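Local coordinates for putative isochorismatase (Burkholderia xenovorans, PDB 3OQP), which probably acts as a hydrolase of the isochorismatase family, related to nicotinamidases, though its substrate is not established, at residues 5-10 / 180-185; 25-30 / 160-165. All coordinates share one frame; numbering follows the deposited sequence. Where two conformers were deposited one is given.

Interaction 1 ties strand 7-12, an inner strand of the six-stranded parallel sheet, to helix 179-188, late in the chain, so it brings the first strand and one of the last helices together. Interaction 2 comes between these ends in the sequence: the loop 25-30, which leads from strand 7-12 into helix 30-47, meets helix 158-173. Their centres lie 21 Å apart, and the nearest atoms about 12 Å, so the two do not touch. Strand 7-12 feeds the loop of interaction 2, while helix 158-173 leads through strand 175-177 to the helix of interaction 1. Interaction 1 is buried within one subunit; interaction 2 is partly buried and borders the second subunit.

Interaction 1: residues 5-10 / 180-185; sequences PRRALI and DEWIAA
Arg7 and Trp182 run past each other in opposite directions, with Arg7 NE 3.5 Å from Trp182 NE1. Both nitrogens are donors, so this is a packing contact, and each finds its acceptors outside the pair. The guanidinium and indole planes stand 83° apart, and the arginine's aliphatic part joins in, its CD lying 3.6 Å from Trp182 NE1. Beyond the indole, Arg7 NH2 packs against the methyl of Ala185, 3.6 Å from its CB, one helical turn past the tryptophan. Leu9, two residues along the strand and on the same side of the sheet, puts CD1 over one face of the indole, 4.3 Å from Trp182 CH2. Trp182 carries its ring across to the strand because CG is anti to the backbone N (chi1 -176°). On the arginine, Pro5 CB covers part of one guanidinium face. One carboxylate, Glu138 of strand 136-140, holds both sides: OE2 is salt-bridged to Arg7 NH2, and OE1 takes a weak hydrogen bond from Trp182 NE1. Thr190 O accepts a further bond from NH2. Helix 180-185, at 150° to strand 7-10, is part of the alpha/beta/alpha layering, helices packed on a parallel sheet, of isochorismatase-like hydrolases.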
# COMPACT_ATOMS: atom_id res chain seq x y z
N PRO A 5 12.81 -17.06 13.55
CA PRO A 5 12.88 -15.75 12.84
C PRO A 5 14.08 -14.94 13.25
O PRO A 5 14.45 -14.89 14.42
CB PRO A 5 11.60 -15.02 13.28
CG PRO A 5 10.69 -16.14 13.63
CD PRO A 5 11.54 -17.21 14.27
N ARG A 6 14.72 -14.30 12.27
CA ARG A 6 15.84 -13.37 12.48
C ARG A 6 15.32 -11.97 12.13
O ARG A 6 15.20 -11.61 10.97
CB ARG A 6 17.03 -13.79 11.69
CG ARG A 6 18.17 -12.78 11.67
CD ARG A 6 18.62 -12.27 13.00
NE ARG A 6 19.90 -11.58 12.80
CZ ARG A 6 20.57 -10.96 13.74
NH1 ARG A 6 20.07 -10.91 14.99
NH2 ARG A 6 21.70 -10.33 13.40
N ARG A 7 14.87 -11.28 13.16
CA ARG A 7 14.09 -10.07 13.07
C ARG A 7 15.01 -8.84 13.16
O ARG A 7 16.00 -8.85 13.89
CB ARG A 7 13.00 -9.97 14.17
CG ARG A 7 11.93 -10.99 14.07
CD ARG A 7 11.17 -11.24 15.37
NE ARG A 7 9.90 -11.87 15.18
CZ ARG A 7 9.46 -13.03 15.70
NH1 ARG A 7 10.20 -13.75 16.53
NH2 ARG A 7 8.21 -13.40 15.50
N ALA A 8 14.61 -7.79 12.46
CA ALA A 8 15.10 -6.44 12.70
C ALA A 8 13.83 -5.63 13.03
O ALA A 8 12.85 -5.72 12.32
CB ALA A 8 15.90 -5.81 11.50
N LEU A 9 13.92 -4.77 14.03
CA LEU A 9 12.86 -3.83 14.32
C LEU A 9 13.18 -2.49 13.62
O LEU A 9 14.22 -1.88 13.89
CB LEU A 9 12.79 -3.60 15.84
CG LEU A 9 11.73 -2.61 16.29
CD1 LEU A 9 10.34 -3.20 16.06
CD2 LEU A 9 11.98 -2.20 17.77
N ILE A 10 12.28 -2.03 12.75
CA ILE A 10 12.48 -0.71 12.10
C ILE A 10 11.45 0.25 12.67
O ILE A 10 10.27 -0.14 12.86
CB ILE A 10 12.36 -0.86 10.58
CG1 ILE A 10 12.84 0.42 9.89
CG2 ILE A 10 10.98 -1.27 10.11
CD1 ILE A 10 13.11 0.24 8.39
N ASP A 180 2.76 -6.71 22.66
CA ASP A 180 2.89 -7.77 23.65
C ASP A 180 3.15 -9.14 22.97
O ASP A 180 4.04 -9.91 23.39
CB ASP A 180 1.63 -7.95 24.50
CG ASP A 180 1.11 -6.68 25.15
OD1 ASP A 180 1.93 -5.91 25.71
OD2 ASP A 180 -0.17 -6.54 25.15
N GLU A 181 2.38 -9.38 21.91
CA GLU A 181 2.45 -10.58 21.10
C GLU A 181 3.82 -10.77 20.43
O GLU A 181 4.38 -11.85 20.43
CB GLU A 181 1.33 -10.56 20.05
CG GLU A 181 -0.03 -10.79 20.66
CD GLU A 181 -1.24 -10.67 19.75
OE1 GLU A 181 -1.31 -9.96 18.70
OE2 GLU A 181 -2.23 -11.32 20.16
N TRP A 182 4.37 -9.67 19.93
CA TRP A 182 5.70 -9.65 19.29
C TRP A 182 6.79 -9.95 20.30
O TRP A 182 7.67 -10.80 20.05
CB TRP A 182 5.96 -8.32 18.61
CG TRP A 182 7.24 -8.32 17.89
CD1 TRP A 182 7.47 -8.96 16.72
CD2 TRP A 182 8.45 -7.66 18.29
NE1 TRP A 182 8.79 -8.72 16.35
CE2 TRP A 182 9.41 -7.93 17.30
CE3 TRP A 182 8.83 -6.87 19.40
CZ2 TRP A 182 10.70 -7.39 17.36
CZ3 TRP A 182 10.11 -6.36 19.45
CH2 TRP A 182 11.03 -6.66 18.47
N ILE A 183 6.76 -9.26 21.43
CA ILE A 183 7.75 -9.49 22.48
C ILE A 183 7.80 -10.96 22.90
O ILE A 183 8.89 -11.55 23.04
CB ILE A 183 7.56 -8.55 23.64
CG1 ILE A 183 7.85 -7.12 23.23
CG2 ILE A 183 8.45 -8.96 24.80
CD1 ILE A 183 7.42 -6.08 24.27
N ALA A 184 6.63 -11.55 23.10
CA ALA A 184 6.54 -12.97 23.42
C ALA A 184 7.09 -13.90 22.35
O ALA A 184 7.76 -14.91 22.66
CB ALA A 184 5.11 -13.34 23.82
N ALA A 185 6.78 -13.58 21.09
CA ALA A 185 7.28 -14.36 19.97
C ALA A 185 8.82 -14.26 19.83
O ALA A 185 9.49 -15.24 19.53
CB ALA A 185 6.60 -13.98 18.70

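Interaction 2: residues 25-30 / 160-165; sequences IEYPDV and EIHRVF
His162 alone carries the helical side of the contact, with Pro28 over one face of its imidazole and Tyr27 near CD2. Walking along the helix from its start in this segment, Glu160 comes first; its CB points away from the loop. Two residues on, the imidazole of His162 reaches the loop with CG anti to the backbone N (chi1 -178°). Pro28 CD sits over the centre of one face, 3.5 Å from the centroid of the His162 ring and 12° off the normal, a CH-pi contact; Pro28 CG is displaced outward past the rim, 3.6 Å from His162 NE2. The peptide bond before Pro28 is cis. Just ahead of it, Glu26 and Tyr27 both face Ser146 in a classic beta bulge, and Asp29 then N-caps helix 30-47, so this short loop goes from bulge to helix start within a few residues. Tyr27 comes to the imidazole differently: His162 CD2 lies at the edge of the phenol, 3.9 Å from Tyr27 CD1, with the two planes at 60°. The imidazole is fixed in rotation by both of its nitrogens, ND1 bonded to Thr119 OG1 and NE2 to the carbonyl oxygen of His141. From Arg163 onward the helix serves the dimer interface, where Arg163 and Glu160 form reciprocal salt bridges with Glu160 and Arg163 of the second subunit, and the Phe165 ring stacks on Phe165 of that subunit.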
# COMPACT_ATOMS: atom_id res chain seq x y z
N ILE A 25 -0.94 12.43 14.67
CA ILE A 25 -1.52 11.09 14.66
C ILE A 25 -2.81 11.04 15.50
O ILE A 25 -2.80 11.53 16.66
CB ILE A 25 -0.49 10.08 15.17
CG1 ILE A 25 0.70 9.95 14.23
CG2 ILE A 25 -1.15 8.72 15.44
CD1 ILE A 25 0.40 9.32 12.86
N GLU A 26 -3.87 10.43 14.96
CA GLU A 26 -5.17 10.34 15.66
C GLU A 26 -5.60 8.92 15.99
O GLU A 26 -6.45 8.78 16.84
CB GLU A 26 -6.31 10.99 14.91
CG GLU A 26 -6.08 12.45 14.76
CD GLU A 26 -7.30 13.22 14.23
OE1 GLU A 26 -8.42 12.63 14.10
OE2 GLU A 26 -7.09 14.43 13.97
N TYR A 27 -5.10 7.86 15.37
CA TYR A 27 -5.54 6.52 15.75
C TYR A 27 -4.48 5.52 15.35
O TYR A 27 -3.97 5.60 14.23
CB TYR A 27 -6.80 6.13 15.01
CG TYR A 27 -7.42 4.91 15.65
CD1 TYR A 27 -7.00 3.64 15.27
CD2 TYR A 27 -8.35 5.01 16.68
CE1 TYR A 27 -7.55 2.48 15.85
CE2 TYR A 27 -8.90 3.87 17.29
CZ TYR A 27 -8.50 2.61 16.89
OH TYR A 27 -9.09 1.49 17.47
N PRO A 28 -4.10 4.62 16.26
CA PRO A 28 -4.41 4.61 17.68
C PRO A 28 -3.96 5.92 18.33
O PRO A 28 -3.21 6.75 17.78
CB PRO A 28 -3.60 3.41 18.22
CG PRO A 28 -3.49 2.51 17.02
CD PRO A 28 -3.28 3.46 15.87
N ASP A 29 -4.38 6.11 19.57
CA ASP A 29 -3.90 7.25 20.36
C ASP A 29 -2.38 7.34 20.31
O ASP A 29 -1.68 6.37 20.57
CB ASP A 29 -4.37 7.08 21.79
CG ASP A 29 -3.96 8.24 22.67
OD1 ASP A 29 -4.67 9.26 22.73
OD2 ASP A 29 -2.92 8.11 23.32
N VAL A 30 -1.85 8.53 20.09
CA VAL A 30 -0.46 8.64 19.86
C VAL A 30 0.38 8.39 21.10
O VAL A 30 1.51 7.91 21.01
CB VAL A 30 -0.09 9.98 19.19
CG1 VAL A 30 -0.22 11.14 20.18
CG2 VAL A 30 1.32 9.87 18.54
N GLU A 160 -10.51 4.47 10.39
CA GLU A 160 -10.87 3.69 9.21
C GLU A 160 -9.58 3.37 8.43
O GLU A 160 -9.37 2.25 7.96
CB GLU A 160 -11.82 4.42 8.28
CG GLU A 160 -13.24 4.51 8.70
CD GLU A 160 -14.08 5.35 7.77
OE1 GLU A 160 -13.61 6.47 7.36
OE2 GLU A 160 -15.22 4.94 7.49
N ILE A 161 -8.71 4.36 8.26
CA ILE A 161 -7.46 4.15 7.51
C ILE A 161 -6.62 3.06 8.21
O ILE A 161 -6.12 2.15 7.56
CB ILE A 161 -6.68 5.45 7.29
CG1 ILE A 161 -7.50 6.40 6.44
CG2 ILE A 161 -5.28 5.14 6.67
CD1 ILE A 161 -6.91 7.77 6.24
N HIS A 162 -6.37 3.22 9.49
CA HIS A 162 -5.53 2.31 10.22
C HIS A 162 -6.08 0.90 10.25
O HIS A 162 -5.36 -0.06 10.06
CB HIS A 162 -5.27 2.83 11.63
CG HIS A 162 -4.36 1.98 12.45
ND1 HIS A 162 -2.99 1.97 12.30
CD2 HIS A 162 -4.65 1.11 13.44
CE1 HIS A 162 -2.48 1.15 13.21
NE2 HIS A 162 -3.46 0.62 13.91
N ARG A 163 -7.39 0.80 10.46
CA ARG A 163 -8.06 -0.49 10.44
C ARG A 163 -7.99 -1.17 9.07
O ARG A 163 -7.68 -2.38 8.97
CB ARG A 163 -9.49 -0.40 10.94
CG ARG A 163 -10.26 -1.70 10.86
CD ARG A 163 -11.58 -1.77 11.66
NE ARG A 163 -12.34 -0.55 11.43
CZ ARG A 163 -13.14 -0.31 10.39
NH1 ARG A 163 -13.39 -1.23 9.50
NH2 ARG A 163 -13.70 0.88 10.27
N VAL A 164 -8.39 -0.46 8.05
CA VAL A 164 -8.32 -0.98 6.69
C VAL A 164 -6.92 -1.52 6.41
O VAL A 164 -6.75 -2.58 5.91
CB VAL A 164 -8.82 0.02 5.65
CG1 VAL A 164 -8.27 -0.33 4.26
CG2 VAL A 164 -10.36 0.06 5.62
N PHE A 165 -5.90 -0.69 6.66
CA PHE A 165 -4.55 -1.12 6.37
C PHE A 165 -4.15 -2.31 7.23
O PHE A 165 -3.52 -3.24 6.73
CB PHE A 165 -3.53 0.06 6.44
CG PHE A 165 -3.39 0.80 5.15
CD1 PHE A 165 -4.33 1.71 4.75
CD2 PHE A 165 -2.29 0.53 4.33
CE1 PHE A 165 -4.22 2.35 3.56
CE2 PHE A 165 -2.16 1.20 3.15
CZ PHE A 165 -3.13 2.09 2.77